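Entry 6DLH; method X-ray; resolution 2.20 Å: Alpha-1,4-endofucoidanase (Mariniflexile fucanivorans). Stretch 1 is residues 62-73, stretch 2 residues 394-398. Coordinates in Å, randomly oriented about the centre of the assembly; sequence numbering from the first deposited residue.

Stretch 1 62-73: GIRIDDFLTQIK
Stretch 2 394-398: VLTLQ

A short helix, Asp66 to Gln71, packs against a chain segment that reaches it as a strand at Val394 and Leu395 and turns a corner at Thr396. The register is set where the CA atoms of Phe68 and Thr396 lie 4.8 Å apart, and the contact buries 377 Å² summed over both sides.

The helix is defined by backbone bonds from Leu69 N to Ile65 O (3.1 Å), Thr70 N to Asp66 O (2.9 Å) and Gln71 N to Asp67 O (3.0 Å). Ile72, at phi/psi -106/20, is the first residue to leave helical values. Before the helix, Ile63 (-78/141) and Arg64 (-134/150) are extended, and Ile65 (-95/2) bends the chain into it.

Gln71 provides the polar clamp. Its CA-to-CB bond points toward the other stretch, and chi1 -169° and chi2 -168°, both t, keep the side chain extended; chi3 of 32° orients the amide so that both ends are used. Leu397 N donates to Gln71 OE1 at 2.7 Å with an N-H...acceptor angle of 158°, while Gln71 NE2 donates to Leu397 O at 3.2 Å and 172°. A glutamine suits this place because one planar amide carries both the acceptor and the donor needed to pair with the backbone of a single residue. Leu397, at -67/143, presents its N and O to that amide.

Leu397 also points its CB toward the helix. Its m,t rotamer (-68°, 175°) places CD2 3.7 Å from Phe68 CE1, at the ring edge and near its plane. Leu397 CD1 lies 3.7 Å from Ile72 CG2 and also 4.3 Å from Phe68 CE1. Phe68 leaves the helix sideways with chi1 169° (t) and chi2 79°; its CB lies 3.6 Å from Leu395 O. Ile72, with chi1 65° (p) and chi2 154° (t), offers CG2 to that leucine methyl. All three residues are buried, and their apolar side chains suit the site by leaving no polar group unsatisfied.

At the other end of the contact, Ile63 points toward its partner in the m,m rotamer (-67°, -56°), and its CG2 meets Leu395 CD1 at 3.7 Å. Leu395 starts sideways, but chi1 -60° (m) and chi2 179° (t) bring the end of its side chain nearer.

Thr396, at -125/167 with chi1 56° (p), lays its small CG2 methyl against the helix backbone, 3.8 Å from Asp67 C and 3.9 Å from Phe68 N. A water completes the junction: it accepts from Phe68 N at 2.8 Å and donates to Leu395 O at 3.1 Å, so the amide in the first helical turn is satisfied while linking the stretches.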

# COMPACT_ATOMS: atom_id res chain seq x y z
N GLY A 62 1.48 -8.87 -0.43
CA GLY A 62 0.17 -9.47 -0.66
C GLY A 62 -1.00 -8.51 -0.42
O GLY A 62 -2.15 -8.90 -0.59
N ILE A 63 -0.71 -7.27 -0.02
CA ILE A 63 -1.75 -6.30 0.31
C ILE A 63 -2.32 -5.76 -0.99
O ILE A 63 -1.58 -5.55 -1.95
CB ILE A 63 -1.21 -5.20 1.25
CG1 ILE A 63 -0.85 -5.77 2.63
CG2 ILE A 63 -2.17 -4.01 1.34
CD1 ILE A 63 -1.99 -6.49 3.34
N ARG A 64 -3.65 -5.57 -1.02
CA ARG A 64 -4.35 -5.24 -2.25
C ARG A 64 -5.32 -4.08 -2.02
O ARG A 64 -5.87 -3.94 -0.93
CB ARG A 64 -5.06 -6.49 -2.79
CG ARG A 64 -4.12 -7.63 -3.16
CD ARG A 64 -3.25 -7.23 -4.34
NE ARG A 64 -2.40 -8.28 -4.86
CZ ARG A 64 -1.09 -8.37 -4.65
NH1 ARG A 64 -0.49 -7.48 -3.87
NH2 ARG A 64 -0.39 -9.33 -5.22
N ILE A 65 -5.55 -3.27 -3.06
CA ILE A 65 -6.44 -2.12 -2.98
C ILE A 65 -7.85 -2.47 -3.44
O ILE A 65 -8.73 -1.60 -3.46
CB ILE A 65 -5.84 -0.92 -3.75
CG1 ILE A 65 -6.50 0.40 -3.32
CG2 ILE A 65 -5.93 -1.14 -5.26
CD1 ILE A 65 -5.82 1.65 -3.84
N ASP A 66 -8.09 -3.74 -3.81
CA ASP A 66 -9.30 -4.16 -4.52
C ASP A 66 -10.57 -3.96 -3.70
O ASP A 66 -11.61 -3.59 -4.25
CB ASP A 66 -9.18 -5.57 -5.10
CG ASP A 66 -8.10 -5.64 -6.16
OD1 ASP A 66 -6.91 -5.61 -5.77
OD2 ASP A 66 -8.45 -5.69 -7.36
N ASP A 67 -10.52 -4.24 -2.40
CA ASP A 67 -11.67 -4.05 -1.53
C ASP A 67 -12.07 -2.58 -1.51
O ASP A 67 -13.26 -2.25 -1.58
CB ASP A 67 -11.42 -4.62 -0.13
CG ASP A 67 -11.45 -6.14 -0.07
OD1 ASP A 67 -11.89 -6.75 -1.06
OD2 ASP A 67 -11.04 -6.69 0.97
N PHE A 68 -11.07 -1.70 -1.41
CA PHE A 68 -11.30 -0.27 -1.44
C PHE A 68 -12.03 0.09 -2.73
O PHE A 68 -13.06 0.76 -2.71
CB PHE A 68 -10.00 0.51 -1.22
CG PHE A 68 -10.06 2.00 -1.50
CD1 PHE A 68 -10.62 2.88 -0.57
CD2 PHE A 68 -9.55 2.53 -2.67
CE1 PHE A 68 -10.65 4.24 -0.81
CE2 PHE A 68 -9.57 3.90 -2.91
CZ PHE A 68 -10.13 4.75 -1.98
N LEU A 69 -11.51 -0.40 -3.86
CA LEU A 69 -12.06 -0.03 -5.15
C LEU A 69 -13.49 -0.55 -5.30
O LEU A 69 -14.32 0.14 -5.91
CB LEU A 69 -11.14 -0.51 -6.28
CG LEU A 69 -9.79 0.21 -6.37
CD1 LEU A 69 -9.00 -0.26 -7.58
CD2 LEU A 69 -9.97 1.73 -6.41
N THR A 70 -13.79 -1.72 -4.72
CA THR A 70 -15.16 -2.24 -4.72
C THR A 70 -16.07 -1.27 -3.97
O THR A 70 -17.14 -0.92 -4.46
CB THR A 70 -15.25 -3.64 -4.08
OG1 THR A 70 -14.60 -4.51 -5.00
CG2 THR A 70 -16.67 -4.11 -3.84
N GLN A 71 -15.61 -0.82 -2.79
CA GLN A 71 -16.38 0.07 -1.94
C GLN A 71 -16.72 1.38 -2.65
O GLN A 71 -17.77 1.96 -2.37
CB GLN A 71 -15.65 0.33 -0.62
CG GLN A 71 -16.50 1.03 0.43
CD GLN A 71 -15.65 1.53 1.58
OE1 GLN A 71 -14.49 1.90 1.41
NE2 GLN A 71 -16.24 1.54 2.77
N ILE A 72 -15.86 1.85 -3.57
CA ILE A 72 -16.05 3.18 -4.14
C ILE A 72 -16.57 3.09 -5.57
O ILE A 72 -16.48 4.06 -6.33
CB ILE A 72 -14.78 4.05 -4.00
CG1 ILE A 72 -13.60 3.50 -4.82
CG2 ILE A 72 -14.42 4.27 -2.54
CD1 ILE A 72 -12.60 4.55 -5.23
N LYS A 73 -17.15 1.93 -5.93
CA LYS A 73 -17.65 1.68 -7.27
C LYS A 73 -18.61 2.78 -7.71
O LYS A 73 -18.61 3.17 -8.87
CB LYS A 73 -18.39 0.34 -7.34
CG LYS A 73 -17.57 -0.85 -7.84
CD LYS A 73 -18.33 -2.16 -7.75
CE LYS A 73 -19.28 -2.38 -8.92
NZ LYS A 73 -18.54 -2.80 -10.14
N VAL A 394 -8.14 -2.93 8.25
CA VAL A 394 -9.35 -2.80 7.45
C VAL A 394 -9.12 -1.64 6.49
O VAL A 394 -9.23 -0.48 6.88
CB VAL A 394 -10.59 -2.62 8.35
CG1 VAL A 394 -11.88 -2.55 7.55
CG2 VAL A 394 -10.68 -3.69 9.43
N LEU A 395 -8.75 -1.97 5.26
CA LEU A 395 -8.22 -0.98 4.34
C LEU A 395 -9.33 -0.49 3.41
O LEU A 395 -9.14 -0.38 2.20
CB LEU A 395 -7.03 -1.58 3.58
CG LEU A 395 -5.86 -2.04 4.46
CD1 LEU A 395 -4.77 -2.64 3.59
CD2 LEU A 395 -5.29 -0.89 5.27
N THR A 396 -10.49 -0.19 4.00
CA THR A 396 -11.60 0.44 3.31
C THR A 396 -11.99 1.69 4.09
O THR A 396 -11.54 1.85 5.22
CB THR A 396 -12.76 -0.55 3.12
OG1 THR A 396 -13.11 -1.05 4.42
CG2 THR A 396 -12.42 -1.70 2.20
N LEU A 397 -12.82 2.56 3.48
CA LEU A 397 -13.16 3.86 4.04
C LEU A 397 -14.00 3.68 5.30
O LEU A 397 -14.84 2.79 5.39
CB LEU A 397 -13.98 4.67 3.02
CG LEU A 397 -13.26 5.15 1.76
CD1 LEU A 397 -14.26 5.83 0.83
CD2 LEU A 397 -12.11 6.09 2.08
N GLN A 398 -13.75 4.57 6.27
CA GLN A 398 -14.73 4.89 7.29
C GLN A 398 -16.07 5.17 6.62
O GLN A 398 -16.14 5.91 5.63
CB GLN A 398 -14.30 6.12 8.08
CG GLN A 398 -13.18 5.85 9.08
CD GLN A 398 -13.67 5.11 10.31
OE1 GLN A 398 -14.85 4.79 10.44
NE2 GLN A 398 -12.76 4.86 11.23
O HOH W 1 -8.72 -2.39 -0.09